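Local coordinates for putative Lipoprotein (PDB 3U24), which is of unknown function but binds zinc and calcium ions and belongs to the DUF885 family, grouped with the metallopeptidase-like Peptidase_MA clan, at residues A[26-31]-A[75-80]; A[81-86]-A[92-97]; A[254-259]-A[528-533]; A[553-558]-A[564-569]. One frame throughout, in Å; residues are numbered along the deposited sequence.

Interaction 1 (A[26-31]-A[75-80])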
loop_
_atom_site.group_PDB
_atom_site.type_symbol
_atom_site.label_atom_id
_atom_site.label_comp_id
_atom_site.label_asym_id
_atom_site.label_seq_id
_atom_site.Cartn_x
_atom_site.Cartn_y
_atom_site.Cartn_z
ATOM N N ALA A 26 25.160 10.075 9.835
ATOM C CA ALA A 26 23.948 10.776 10.278
ATOM C C ALA A 26 23.848 12.121 9.572
ATOM O O ALA A 26 22.766 12.497 9.126
ATOM C CB ALA A 26 23.927 10.954 11.803
ATOM N N GLN A 27 24.967 12.837 9.439
ATOM C CA GLN A 27 24.940 14.112 8.756
ATOM C C GLN A 27 24.591 13.904 7.299
ATOM O O GLN A 27 23.846 14.669 6.740
ATOM C CB GLN A 27 26.258 14.850 8.887
ATOM C CG GLN A 27 26.481 15.395 10.292
ATOM C CD GLN A 27 27.882 15.908 10.514
ATOM O OE1 GLN A 27 28.878 15.220 10.258
ATOM N NE2 GLN A 27 27.964 17.135 11.026
ATOM N N PHE A 28 25.109 12.850 6.698
ATOM C CA PHE A 28 24.844 12.591 5.322
ATOM C C PHE A 28 23.380 12.297 5.068
ATOM O O PHE A 28 22.835 12.858 4.156
ATOM C CB PHE A 28 25.659 11.448 4.812
ATOM C CG PHE A 28 25.122 10.892 3.554
ATOM C CD1 PHE A 28 25.295 11.578 2.354
ATOM C CD2 PHE A 28 24.422 9.716 3.558
ATOM C CE1 PHE A 28 24.787 11.070 1.189
ATOM C CE2 PHE A 28 23.906 9.214 2.386
ATOM C CZ PHE A 28 24.087 9.895 1.214
ATOM N N SER A 29 22.784 11.393 5.848
ATOM C CA SER A 29 21.340 11.088 5.798
ATOM C C SER A 29 20.472 12.330 5.802
ATOM O O SER A 29 19.582 12.448 4.986
ATOM C CB SER A 29 20.884 10.297 7.023
ATOM O OG SER A 29 21.497 9.057 7.100
ATOM N N ASN A 30 20.692 13.228 6.750
ATOM C CA ASN A 30 19.926 14.468 6.786
ATOM C C ASN A 30 20.186 15.378 5.537
ATOM O O ASN A 30 19.226 15.943 4.979
ATOM C CB ASN A 30 20.076 15.203 8.135
ATOM C CG ASN A 30 19.245 14.534 9.260
ATOM O OD1 ASN A 30 18.105 14.076 9.044
ATOM N ND2 ASN A 30 19.828 14.437 10.455
ATOM N N ALA A 31 21.437 15.450 5.070
ATOM C CA ALA A 31 21.728 16.218 3.857
ATOM C C ALA A 31 21.101 15.566 2.627
ATOM O O ALA A 31 20.684 16.247 1.709
ATOM C CB ALA A 31 23.227 16.374 3.658
ATOM N N GLN A 75 24.777 8.797 -4.974
ATOM C CA GLN A 75 25.470 7.503 -4.971
ATOM C C GLN A 75 26.956 7.635 -4.681
ATOM O O GLN A 75 27.493 6.825 -3.931
ATOM C CB GLN A 75 25.314 6.773 -6.297
ATOM C CG GLN A 75 24.034 5.969 -6.357
ATOM C CD GLN A 75 23.760 5.421 -7.746
ATOM O OE1 GLN A 75 24.326 5.890 -8.772
ATOM N NE2 GLN A 75 22.905 4.421 -7.793
ATOM N N ALA A 76 27.619 8.647 -5.243
ATOM C CA ALA A 76 29.077 8.780 -5.026
ATOM C C ALA A 76 29.365 9.197 -3.569
ATOM O O ALA A 76 30.347 8.750 -2.997
ATOM C CB ALA A 76 29.741 9.730 -6.027
ATOM N N LYS A 77 28.474 9.983 -2.963
ATOM C CA LYS A 77 28.576 10.307 -1.542
ATOM C C LYS A 77 28.351 9.067 -0.657
ATOM O O LYS A 77 29.072 8.858 0.328
ATOM C CB LYS A 77 27.571 11.384 -1.158
ATOM C CG LYS A 77 27.918 12.768 -1.673
ATOM C CD LYS A 77 26.790 13.758 -1.367
ATOM C CE LYS A 77 27.203 15.207 -1.629
ATOM N NZ LYS A 77 26.055 16.130 -1.405
ATOM N N LEU A 78 27.385 8.228 -1.032
ATOM C CA LEU A 78 27.148 6.986 -0.322
ATOM C C LEU A 78 28.374 6.120 -0.282
ATOM O O LEU A 78 28.684 5.549 0.763
ATOM C CB LEU A 78 26.069 6.120 -0.968
ATOM C CG LEU A 78 24.690 5.996 -0.397
ATOM C CD1 LEU A 78 23.930 4.824 -1.084
ATOM C CD2 LEU A 78 24.734 5.863 1.108
ATOM N N LYS A 79 29.005 5.957 -1.438
ATOM C CA LYS A 79 30.155 5.048 -1.576
ATOM C C LYS A 79 31.364 5.478 -0.753
ATOM O O LYS A 79 32.260 4.698 -0.543
ATOM C CB LYS A 79 30.576 4.871 -3.054
ATOM C CG LYS A 79 29.882 3.726 -3.787
ATOM C CD LYS A 79 30.180 3.737 -5.303
ATOM C CE LYS A 79 28.990 4.268 -6.132
ATOM N NZ LYS A 79 29.361 5.144 -7.296
ATOM N N GLN A 80 31.397 6.712 -0.293
ATOM C CA GLN A 80 32.405 7.147 0.664
ATOM C C GLN A 80 32.317 6.506 2.053
ATOM O O GLN A 80 33.251 6.611 2.810
ATOM C CB GLN A 80 32.344 8.668 0.842
ATOM C CG GLN A 80 33.471 9.403 0.156
ATOM C CD GLN A 80 32.963 10.474 -0.767
ATOM O OE1 GLN A 80 32.489 11.536 -0.328
ATOM N NE2 GLN A 80 33.040 10.197 -2.064
#

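Interaction 2 (A[81-86]-A[92-97]). With ZN (zinc ion), chain C.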
loop_
_atom_site.group_PDB
_atom_site.type_symbol
_atom_site.label_atom_id
_atom_site.label_comp_id
_atom_site.label_asym_id
_atom_site.label_seq_id
_atom_site.Cartn_x
_atom_site.Cartn_y
_atom_site.Cartn_z
ATOM N N PHE A 81 31.209 5.882 2.408
ATOM C CA PHE A 81 31.073 5.323 3.753
ATOM C C PHE A 81 31.377 3.852 3.712
ATOM O O PHE A 81 30.752 3.119 2.928
ATOM C CB PHE A 81 29.652 5.532 4.306
ATOM C CG PHE A 81 29.362 6.956 4.622
ATOM C CD1 PHE A 81 29.830 7.521 5.799
ATOM C CD2 PHE A 81 28.680 7.752 3.730
ATOM C CE1 PHE A 81 29.615 8.856 6.074
ATOM C CE2 PHE A 81 28.449 9.091 4.004
ATOM C CZ PHE A 81 28.910 9.643 5.187
ATOM N N GLU A 82 32.330 3.427 4.542
ATOM C CA GLU A 82 32.587 2.010 4.775
ATOM C C GLU A 82 31.406 1.391 5.481
ATOM O O GLU A 82 30.965 1.883 6.519
ATOM C CB GLU A 82 33.841 1.803 5.642
ATOM C CG GLU A 82 35.133 2.006 4.863
ATOM C CD GLU A 82 36.372 2.208 5.744
ATOM O OE1 GLU A 82 36.266 2.221 7.008
ATOM O OE2 GLU A 82 37.477 2.365 5.155
ATOM N N LEU A 83 30.921 0.292 4.935
ATOM C CA LEU A 83 29.814 -0.444 5.538
ATOM C C LEU A 83 30.105 -1.020 6.938
ATOM O O LEU A 83 29.195 -1.177 7.732
ATOM C CB LEU A 83 29.358 -1.536 4.573
ATOM C CG LEU A 83 28.544 -0.906 3.429
ATOM C CD1 LEU A 83 28.808 -1.564 2.082
ATOM C CD2 LEU A 83 27.070 -0.912 3.794
ATOM N N LYS A 84 31.363 -1.294 7.247
ATOM C CA LYS A 84 31.756 -1.716 8.593
ATOM C C LYS A 84 31.737 -0.548 9.589
ATOM O O LYS A 84 31.885 -0.756 10.774
ATOM C CB LYS A 84 33.179 -2.316 8.586
ATOM C CG LYS A 84 33.298 -3.725 7.996
ATOM C CD LYS A 84 34.758 -4.226 8.044
ATOM C CE LYS A 84 35.007 -5.473 7.185
ATOM N NZ LYS A 84 34.390 -6.733 7.708
ATOM N N SER A 85 31.619 0.680 9.107
ATOM C CA SER A 85 31.614 1.829 9.994
ATOM C C SER A 85 30.208 2.179 10.502
ATOM O O SER A 85 30.072 3.171 11.203
ATOM C CB SER A 85 32.252 3.072 9.321
ATOM O OG SER A 85 31.369 3.753 8.386
ATOM N N LEU A 86 29.199 1.361 10.205
ATOM C CA LEU A 86 27.792 1.755 10.415
ATOM C C LEU A 86 27.105 0.966 11.519
ATOM O O LEU A 86 27.339 -0.200 11.668
ATOM C CB LEU A 86 26.994 1.574 9.127
ATOM C CG LEU A 86 27.451 2.347 7.888
ATOM C CD1 LEU A 86 26.465 2.099 6.765
ATOM C CD2 LEU A 86 27.669 3.830 8.176
ATOM N N ILE A 92 20.643 -0.022 7.719
ATOM C CA ILE A 92 19.282 -0.039 7.122
ATOM C C ILE A 92 19.034 1.207 6.273
ATOM O O ILE A 92 18.675 1.091 5.096
ATOM C CB ILE A 92 18.189 -0.239 8.177
ATOM C CG1 ILE A 92 18.310 -1.673 8.749
ATOM C CG2 ILE A 92 16.808 0.011 7.556
ATOM C CD1 ILE A 92 17.651 -1.850 10.103
ATOM N N ASP A 93 19.303 2.382 6.832
ATOM C CA ASP A 93 19.194 3.618 6.061
ATOM C C ASP A 93 20.087 3.622 4.801
ATOM O O ASP A 93 19.651 4.072 3.725
ATOM C CB ASP A 93 19.480 4.842 6.935
ATOM C CG ASP A 93 18.417 5.041 8.037
ATOM O OD1 ASP A 93 17.420 4.290 8.031
ATOM O OD2 ASP A 93 18.581 5.924 8.904
ATOM N N TYR A 94 21.311 3.115 4.937
ATOM C CA TYR A 94 22.238 3.062 3.826
ATOM C C TYR A 94 21.580 2.279 2.687
ATOM O O TYR A 94 21.517 2.763 1.561
ATOM C CB TYR A 94 23.570 2.392 4.238
ATOM C CG TYR A 94 24.597 2.293 3.139
ATOM C CD1 TYR A 94 24.450 1.400 2.100
ATOM C CD2 TYR A 94 25.740 3.088 3.152
ATOM C CE1 TYR A 94 25.392 1.318 1.089
ATOM C CE2 TYR A 94 26.695 2.980 2.162
ATOM C CZ TYR A 94 26.500 2.101 1.125
ATOM O OH TYR A 94 27.438 1.995 0.120
ATOM N N HIS A 95 21.080 1.083 3.000
ATOM C CA HIS A 95 20.508 0.235 1.983
ATOM C C HIS A 95 19.211 0.765 1.383
ATOM O O HIS A 95 18.987 0.668 0.164
ATOM C CB HIS A 95 20.378 -1.197 2.494
ATOM C CG HIS A 95 21.683 -1.885 2.600
ATOM N ND1 HIS A 95 22.521 -1.725 3.682
ATOM C CD2 HIS A 95 22.349 -2.691 1.703
ATOM C CE1 HIS A 95 23.634 -2.445 3.482
ATOM N NE2 HIS A 95 23.520 -3.056 2.283
ATOM N N LEU A 96 18.353 1.333 2.210
ATOM C CA LEU A 96 17.147 1.947 1.726
ATOM C C LEU A 96 17.478 3.104 0.780
ATOM O O LEU A 96 16.866 3.210 -0.268
ATOM C CB LEU A 96 16.302 2.427 2.885
ATOM C CG LEU A 96 15.628 1.358 3.755
ATOM C CD1 LEU A 96 14.868 2.112 4.876
ATOM C CD2 LEU A 96 14.712 0.397 2.964
ATOM N N ILE A 97 18.459 3.939 1.118
ATOM C CA ILE A 97 18.879 4.990 0.231
ATOM C C ILE A 97 19.463 4.449 -1.087
ATOM O O ILE A 97 19.080 4.897 -2.186
ATOM C CB ILE A 97 19.871 5.964 0.926
ATOM C CG1 ILE A 97 19.134 6.799 1.993
ATOM C CG2 ILE A 97 20.530 6.873 -0.081
ATOM C CD1 ILE A 97 20.070 7.536 2.956
HETATM ZN ZN ZN C . 24.960 -4.139 1.449
HETATM O O HOH W 1 29.977 2.215 0.542
HETATM O O HOH W 2 26.623 -4.968 3.174
#

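Interaction 3 (A[254-259]-A[528-533])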
loop_
_atom_site.group_PDB
_atom_site.type_symbol
_atom_site.label_atom_id
_atom_site.label_comp_id
_atom_site.label_asym_id
_atom_site.label_seq_id
_atom_site.Cartn_x
_atom_site.Cartn_y
_atom_site.Cartn_z
ATOM N N ILE A 254 9.975 -4.647 -3.525
ATOM C CA ILE A 254 9.747 -5.604 -2.428
ATOM C C ILE A 254 11.041 -5.901 -1.661
ATOM O O ILE A 254 11.049 -6.026 -0.455
ATOM C CB ILE A 254 9.198 -6.899 -3.015
ATOM C CG1 ILE A 254 7.901 -6.629 -3.804
ATOM C CG2 ILE A 254 8.940 -7.952 -1.949
ATOM C CD1 ILE A 254 6.730 -6.042 -3.018
ATOM N N GLN A 255 12.146 -5.969 -2.384
ATOM C CA GLN A 255 13.438 -6.262 -1.820
ATOM C C GLN A 255 13.421 -7.581 -1.093
ATOM O O GLN A 255 14.016 -7.737 -0.038
ATOM C CB GLN A 255 13.944 -5.116 -0.924
ATOM C CG GLN A 255 14.172 -3.807 -1.640
ATOM C CD GLN A 255 14.825 -2.762 -0.754
ATOM O OE1 GLN A 255 14.141 -1.846 -0.243
ATOM N NE2 GLN A 255 16.117 -2.862 -0.584
ATOM N N ALA A 256 12.749 -8.536 -1.690
ATOM C CA ALA A 256 12.685 -9.900 -1.183
ATOM C C ALA A 256 14.029 -10.577 -1.393
ATOM O O ALA A 256 14.862 -10.179 -2.249
ATOM C CB ALA A 256 11.624 -10.694 -1.936
ATOM N N GLY A 257 14.186 -11.637 -0.623
ATOM C CA GLY A 257 15.306 -12.534 -0.703
ATOM C C GLY A 257 15.062 -13.673 -1.663
ATOM O O GLY A 257 15.658 -14.720 -1.513
HETATM N N MSE A 258 14.185 -13.477 -2.636
HETATM C CA MSE A 258 13.976 -14.452 -3.718
HETATM C C MSE A 258 13.477 -13.698 -4.965
HETATM O O MSE A 258 13.166 -12.486 -4.880
HETATM C CB MSE A 258 12.975 -15.508 -3.272
HETATM C CG MSE A 258 11.566 -14.980 -3.097
HETATM SE SE MSE A 258 10.261 -16.275 -2.335
HETATM C CE MSE A 258 10.232 -15.800 -0.418
ATOM N N THR A 259 13.437 -14.373 -6.110
ATOM C CA THR A 259 12.848 -13.759 -7.322
ATOM C C THR A 259 11.319 -13.857 -7.290
ATOM O O THR A 259 10.739 -14.597 -6.479
ATOM C CB THR A 259 13.307 -14.465 -8.605
ATOM O OG1 THR A 259 12.775 -15.786 -8.586
ATOM C CG2 THR A 259 14.844 -14.505 -8.721
ATOM N N TYR A 528 4.891 -12.054 4.243
ATOM C CA TYR A 528 4.427 -13.179 5.027
ATOM C C TYR A 528 5.312 -14.429 4.882
ATOM O O TYR A 528 5.723 -15.046 5.876
ATOM C CB TYR A 528 2.994 -13.493 4.649
ATOM C CG TYR A 528 2.508 -14.858 5.057
ATOM C CD1 TYR A 528 2.415 -15.218 6.399
ATOM C CD2 TYR A 528 2.096 -15.776 4.098
ATOM C CE1 TYR A 528 1.931 -16.464 6.775
ATOM C CE2 TYR A 528 1.638 -17.026 4.459
ATOM C CZ TYR A 528 1.558 -17.367 5.791
ATOM O OH TYR A 528 1.103 -18.615 6.117
ATOM N N ARG A 529 5.630 -14.788 3.656
ATOM C CA ARG A 529 6.372 -16.019 3.388
ATOM C C ARG A 529 7.775 -15.879 3.929
ATOM O O ARG A 529 8.283 -16.796 4.573
ATOM C CB ARG A 529 6.397 -16.332 1.879
ATOM C CG ARG A 529 6.602 -17.803 1.501
ATOM C CD ARG A 529 5.531 -18.759 2.055
ATOM N NE ARG A 529 6.052 -19.600 3.133
ATOM C CZ ARG A 529 5.329 -20.452 3.874
ATOM N NH1 ARG A 529 4.022 -20.646 3.674
ATOM N NH2 ARG A 529 5.938 -21.140 4.828
ATOM N N GLU A 530 8.410 -14.720 3.694
ATOM C CA GLU A 530 9.785 -14.529 4.205
ATOM C C GLU A 530 9.848 -14.532 5.724
ATOM O O GLU A 530 10.773 -15.067 6.276
ATOM C CB GLU A 530 10.452 -13.255 3.661
ATOM C CG GLU A 530 10.982 -13.348 2.244
ATOM C CD GLU A 530 11.881 -12.164 1.889
ATOM O OE1 GLU A 530 11.353 -11.073 1.623
ATOM O OE2 GLU A 530 13.118 -12.296 1.919
ATOM N N ILE A 531 8.877 -13.924 6.393
ATOM C CA ILE A 531 8.840 -13.870 7.860
ATOM C C ILE A 531 8.614 -15.263 8.480
ATOM O O ILE A 531 9.371 -15.688 9.390
ATOM C CB ILE A 531 7.781 -12.868 8.391
ATOM C CG1 ILE A 531 8.159 -11.436 8.005
ATOM C CG2 ILE A 531 7.648 -12.956 9.908
ATOM C CD1 ILE A 531 7.060 -10.407 8.260
ATOM N N TYR A 532 7.617 -15.984 7.982
ATOM C CA TYR A 532 7.341 -17.347 8.455
ATOM C C TYR A 532 8.524 -18.271 8.187
ATOM O O TYR A 532 8.948 -18.987 9.088
ATOM C CB TYR A 532 6.068 -17.937 7.807
ATOM C CG TYR A 532 5.513 -19.114 8.559
ATOM C CD1 TYR A 532 5.983 -20.411 8.326
ATOM C CD2 TYR A 532 4.510 -18.945 9.524
ATOM C CE1 TYR A 532 5.461 -21.509 9.025
ATOM C CE2 TYR A 532 3.996 -20.032 10.264
ATOM C CZ TYR A 532 4.487 -21.314 10.022
ATOM O OH TYR A 532 3.972 -22.395 10.737
ATOM N N ASP A 533 9.054 -18.273 6.971
ATOM C CA ASP A 533 10.241 -19.112 6.675
ATOM C C ASP A 533 11.455 -18.685 7.523
ATOM O O ASP A 533 12.142 -19.520 8.045
ATOM C CB ASP A 533 10.625 -19.078 5.199
ATOM C CG ASP A 533 9.541 -19.676 4.283
ATOM O OD1 ASP A 533 8.661 -20.451 4.788
ATOM O OD2 ASP A 533 9.590 -19.351 3.047
HETATM O O HOH W 3 12.829 -8.856 2.162
#

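Interaction 4 (A[553-558]-A[564-569])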
loop_
_atom_site.group_PDB
_atom_site.type_symbol
_atom_site.label_atom_id
_atom_site.label_comp_id
_atom_site.label_asym_id
_atom_site.label_seq_id
_atom_site.Cartn_x
_atom_site.Cartn_y
_atom_site.Cartn_z
ATOM N N GLU A 553 10.099 -9.781 19.439
ATOM C CA GLU A 553 10.542 -8.454 19.882
ATOM C C GLU A 553 11.822 -8.015 19.175
ATOM O O GLU A 553 12.001 -6.843 18.825
ATOM C CB GLU A 553 10.714 -8.418 21.404
ATOM C CG GLU A 553 9.353 -8.450 22.105
ATOM C CD GLU A 553 9.409 -8.661 23.605
ATOM O OE1 GLU A 553 10.500 -8.542 24.214
ATOM O OE2 GLU A 553 8.343 -8.938 24.199
ATOM N N LYS A 554 12.702 -8.959 18.927
ATOM C CA LYS A 554 13.924 -8.635 18.218
ATOM C C LYS A 554 13.590 -8.326 16.749
ATOM O O LYS A 554 14.113 -7.343 16.182
ATOM C CB LYS A 554 14.917 -9.784 18.324
ATOM C CG LYS A 554 16.237 -9.538 17.608
ATOM C CD LYS A 554 17.182 -8.641 18.400
ATOM C CE LYS A 554 18.618 -8.750 17.880
ATOM N NZ LYS A 554 19.289 -7.414 17.963
ATOM N N PHE A 555 12.714 -9.144 16.147
ATOM C CA PHE A 555 12.254 -8.880 14.773
ATOM C C PHE A 555 11.673 -7.491 14.623
ATOM O O PHE A 555 11.991 -6.801 13.657
ATOM C CB PHE A 555 11.246 -9.920 14.291
ATOM C CG PHE A 555 10.838 -9.737 12.860
ATOM C CD1 PHE A 555 11.586 -10.273 11.851
ATOM C CD2 PHE A 555 9.727 -9.005 12.534
ATOM C CE1 PHE A 555 11.233 -10.112 10.536
ATOM C CE2 PHE A 555 9.333 -8.852 11.217
ATOM C CZ PHE A 555 10.121 -9.377 10.221
ATOM N N LEU A 556 10.846 -7.069 15.572
ATOM C CA LEU A 556 10.178 -5.799 15.463
ATOM C C LEU A 556 11.077 -4.615 15.826
ATOM O O LEU A 556 10.662 -3.477 15.650
ATOM C CB LEU A 556 8.927 -5.761 16.324
ATOM C CG LEU A 556 7.847 -6.784 16.007
ATOM C CD1 LEU A 556 6.879 -6.943 17.161
ATOM C CD2 LEU A 556 7.136 -6.400 14.707
ATOM N N SER A 557 12.308 -4.851 16.247
ATOM C CA SER A 557 13.127 -3.765 16.815
ATOM C C SER A 557 13.800 -2.955 15.733
ATOM O O SER A 557 14.235 -1.874 16.006
ATOM C CB SER A 557 14.215 -4.294 17.777
ATOM O OG SER A 557 15.159 -5.132 17.114
ATOM N N TYR A 558 13.849 -3.452 14.505
ATOM C CA TYR A 558 14.512 -2.760 13.407
ATOM C C TYR A 558 13.591 -1.791 12.652
ATOM O O TYR A 558 14.052 -1.036 11.796
ATOM C CB TYR A 558 15.066 -3.812 12.428
ATOM C CG TYR A 558 16.094 -4.714 13.065
ATOM C CD1 TYR A 558 17.428 -4.346 13.095
ATOM C CD2 TYR A 558 15.736 -5.883 13.677
ATOM C CE1 TYR A 558 18.375 -5.142 13.681
ATOM C CE2 TYR A 558 16.682 -6.693 14.273
ATOM C CZ TYR A 558 17.993 -6.322 14.257
ATOM O OH TYR A 558 18.950 -7.107 14.860
ATOM N N LYS A 564 14.590 -9.300 4.475
ATOM C CA LYS A 564 15.880 -9.927 4.304
ATOM C C LYS A 564 16.998 -9.232 5.070
ATOM O O LYS A 564 17.975 -9.875 5.453
ATOM C CB LYS A 564 16.286 -10.081 2.847
ATOM C CG LYS A 564 16.506 -8.801 2.066
ATOM C CD LYS A 564 17.291 -9.149 0.799
ATOM C CE LYS A 564 17.193 -8.109 -0.302
ATOM N NZ LYS A 564 18.416 -8.168 -1.180
ATOM N N TYR A 565 16.871 -7.931 5.279
ATOM C CA TYR A 565 17.886 -7.214 6.023
ATOM C C TYR A 565 17.750 -7.506 7.523
ATOM O O TYR A 565 18.754 -7.677 8.221
ATOM C CB TYR A 565 17.856 -5.708 5.655
ATOM C CG TYR A 565 18.384 -5.448 4.224
ATOM C CD1 TYR A 565 19.663 -5.987 3.797
ATOM C CD2 TYR A 565 17.641 -4.696 3.299
ATOM C CE1 TYR A 565 20.156 -5.781 2.496
ATOM C CE2 TYR A 565 18.128 -4.471 1.999
ATOM C CZ TYR A 565 19.389 -5.013 1.590
ATOM O OH TYR A 565 19.895 -4.787 0.290
ATOM N N ILE A 566 16.519 -7.591 8.002
ATOM C CA ILE A 566 16.285 -7.982 9.377
ATOM C C ILE A 566 16.841 -9.382 9.650
ATOM O O ILE A 566 17.539 -9.585 10.651
ATOM C CB ILE A 566 14.816 -7.936 9.780
ATOM C CG1 ILE A 566 14.291 -6.491 9.721
ATOM C CG2 ILE A 566 14.636 -8.519 11.182
ATOM C CD1 ILE A 566 12.767 -6.418 9.763
ATOM N N ARG A 567 16.593 -10.304 8.733
ATOM C CA ARG A 567 17.153 -11.644 8.822
ATOM C C ARG A 567 18.671 -11.596 8.892
ATOM O O ARG A 567 19.279 -12.241 9.735
ATOM C CB ARG A 567 16.758 -12.462 7.611
ATOM C CG ARG A 567 17.411 -13.830 7.537
ATOM C CD ARG A 567 16.830 -14.695 6.391
ATOM N NE ARG A 567 17.627 -15.929 6.317
ATOM C CZ ARG A 567 18.810 -16.033 5.709
ATOM N NH1 ARG A 567 19.349 -15.007 5.061
ATOM N NH2 ARG A 567 19.445 -17.172 5.726
ATOM N N GLN A 568 19.282 -10.862 7.971
ATOM C CA GLN A 568 20.754 -10.793 7.894
ATOM C C GLN A 568 21.316 -10.224 9.218
ATOM O O GLN A 568 22.287 -10.752 9.749
ATOM C CB GLN A 568 21.186 -9.950 6.675
ATOM C CG GLN A 568 22.626 -10.123 6.193
ATOM C CD GLN A 568 22.879 -9.626 4.731
ATOM O OE1 GLN A 568 21.964 -9.577 3.865
ATOM N NE2 GLN A 568 24.149 -9.276 4.451
ATOM N N LEU A 569 20.692 -9.184 9.774
ATOM C CA LEU A 569 21.210 -8.580 11.014
ATOM C C LEU A 569 21.013 -9.536 12.176
ATOM O O LEU A 569 21.889 -9.628 13.006
ATOM C CB LEU A 569 20.581 -7.214 11.325
ATOM C CG LEU A 569 20.916 -6.158 10.266
ATOM C CD1 LEU A 569 19.894 -5.013 10.283
ATOM C CD2 LEU A 569 22.342 -5.654 10.407
#

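Interaction 1 (A[26-31]-A[75-80])
Phe28 on helix 25-39 reaches across to helix 61-79 and meets two consecutive residues, Lys77 and Leu78. One ring atom, CE1, lies 3.7 Å from Lys77 CB, and another, CE2, lies 3.7 Å from Leu78 CD2, both partners on the same side of the ring plane; the Phe28 and Leu78 side chains meet at about a right angle. The ring is directed there by its first torsion, with CG opposite the backbone N (chi1 162°). Lys77 suits a boundary position, since its first methylene packs on the aromatic carbons while the extended chain carries NZ to a long, weak ion pair with Asp35, farther along helix 25-39. Leu78 sits deeper and also touches Tyr94 and Asp98 of helix 88-111. With an alanine at Phe28, both Lys77 CB and Leu78 CD2 would probably lose their aromatic partner, leaving a gap between the helices. The arrangement is helix-helix packing, an aromatic side chain resting on two successive residues of its neighbour, within the largely helical fold near its N-terminal end.

Interaction 2 (A[81-86]-A[92-97])
An apolar contact at the protein surface joins the loop 81-86, which leaves helix 61-79, to the following helix 88-111, with Tyr94 at its centre. Leu83 lays CD2 almost squarely over the Tyr94 ring, 3.8 Å from the centroid and only 9° off the normal, a CH-pi contact. Leu86 adds CD1 at 3.8 Å from Tyr94 CD2. Branched leucines suit this loop because their methyls can fit against a flat ring. The ring is turned toward the loop by CG lying opposite the backbone N (chi1 180°). Its polar end is served as well: a single water lies 2.6 Å from Tyr94 OH and donates to Phe81 O at 2.7 Å, tying the phenol to the loop backbone. A leucine in place of Tyr94 would probably leave this water without its hydroxyl partner and Leu83 CD2 without a ring face. The same Leu83 CD2 also touches His95 CE1 at 3.8 Å, so one methyl spans both residues. His95 ND1 bonds to Thr91 O one helical turn earlier, an arrangement that fixes the imidazole rotation and presents NE2 to the metal. NE2 lies 2.0 Å from a zinc ion, which also has a water at 2.5 Å. The arrangement is a helix-borne histidine zinc site at the surface, bordered by a leucine of the preceding loop.

Interaction 3 (A[254-259]-A[528-533])
Glu530, on helix 523-542, meets residues 256-258 of the loop that links helix 243-254 to helix 260-289, a helix-loop contact within the largely helical body of the protein. The polar part centres on its carboxylate. Gly257 N donates to Glu530 OE2 at 2.8 Å, with an angle of 146° at the hydrogen, and comes from well above the carboxylate plane, 55° out of it. The other oxygen, OE1, accepts from a water that also donates to Gln255 O, so the two oxygens hold the loop at separate points. Ala256 CB makes a plain van der Waals approach to Glu530 OE1 at 3.6 Å. A glutamate fits here because its extended chain beyond CG carries both oxygens to the loop backbone. Gly257 has no side chain, and a CB there would run into OE2.

The apolar part is a contact of Met258, present as selenomethionine, which places CE 3.7 Å from Glu530 CG, the two chains running past each other in opposite directions.

Ionic bonds brace the helix itself. Arg529, which also bridges to Asp270 of helix 260-289, grips Asp533 one turn on, side-on: NE at 3.2 Å and NH2 at 2.8 Å both reach Asp533 OD1 from the same face of its carboxylate.

Interaction 4 (A[553-558]-A[564-569])
Ile566 on helix 563-571 branches at CB into two arms that serve the two aromatic residues of 553-558. Its CG2, held opposite the backbone N by the same torsion (chi1 -64°) that sets CG1 opposite the carbonyl carbon, touches Phe555 CD1 at 3.6 Å and Tyr558 CD2 at 3.8 Å, and so sits between the two rings. Along the other arm, CG1 lies 3.9 Å from Tyr558 CB. The tip, CD1, passes over one face of the Phe555 ring, 4.3 Å from the centroid and 22° off the normal, toward the rim: a CH-pi contact. A beta-branched isoleucine suits the place because one residue supplies methyls in two directions. The contact joins Phe555 of helix 548-555, and Tyr558 three residues on, to helix 563-571, the next helix in the chain, through a short connection, and Met437 of helix 435-451 touches both Phe555 and Ile566. One turn further on, Leu569 CD1 meets Tyr558 CE1 at 3.7 Å. Tyr558 combines an apolar ring with a polar end, and its OH accepts a bond from Lys554 NZ at 3.1 Å. Near the end of the segment, Lys554 O takes two bonds from Ser557, one from its N and one from its OG at 2.6 Å.

Interactions 1 and 4 are buried and apolar, aromatic rings meeting aliphatic carbons; interactions 2 and 3 lie at the surface, tie a loop to a helix and bring in water. Interaction 3 is the most polar, with a carboxylate bound to the loop backbone, whereas interaction 2 combines methyl-on-ring packing with a zinc-bound histidine. Neighbours are joined by packing. Phe28 of interaction 1 touches Phe81 of interaction 2; interaction 1 uses helix 61-79, and interaction 2 the loop that follows it and helix 88-111. Between interactions 2 and 4, Ile92 meets Tyr558 and Leu569, and His95 meets Tyr565; Phe555 of interaction 4 rests on Ile531 of interaction 3. Interactions 1 and 3 do not touch, their centres about 28 Å apart.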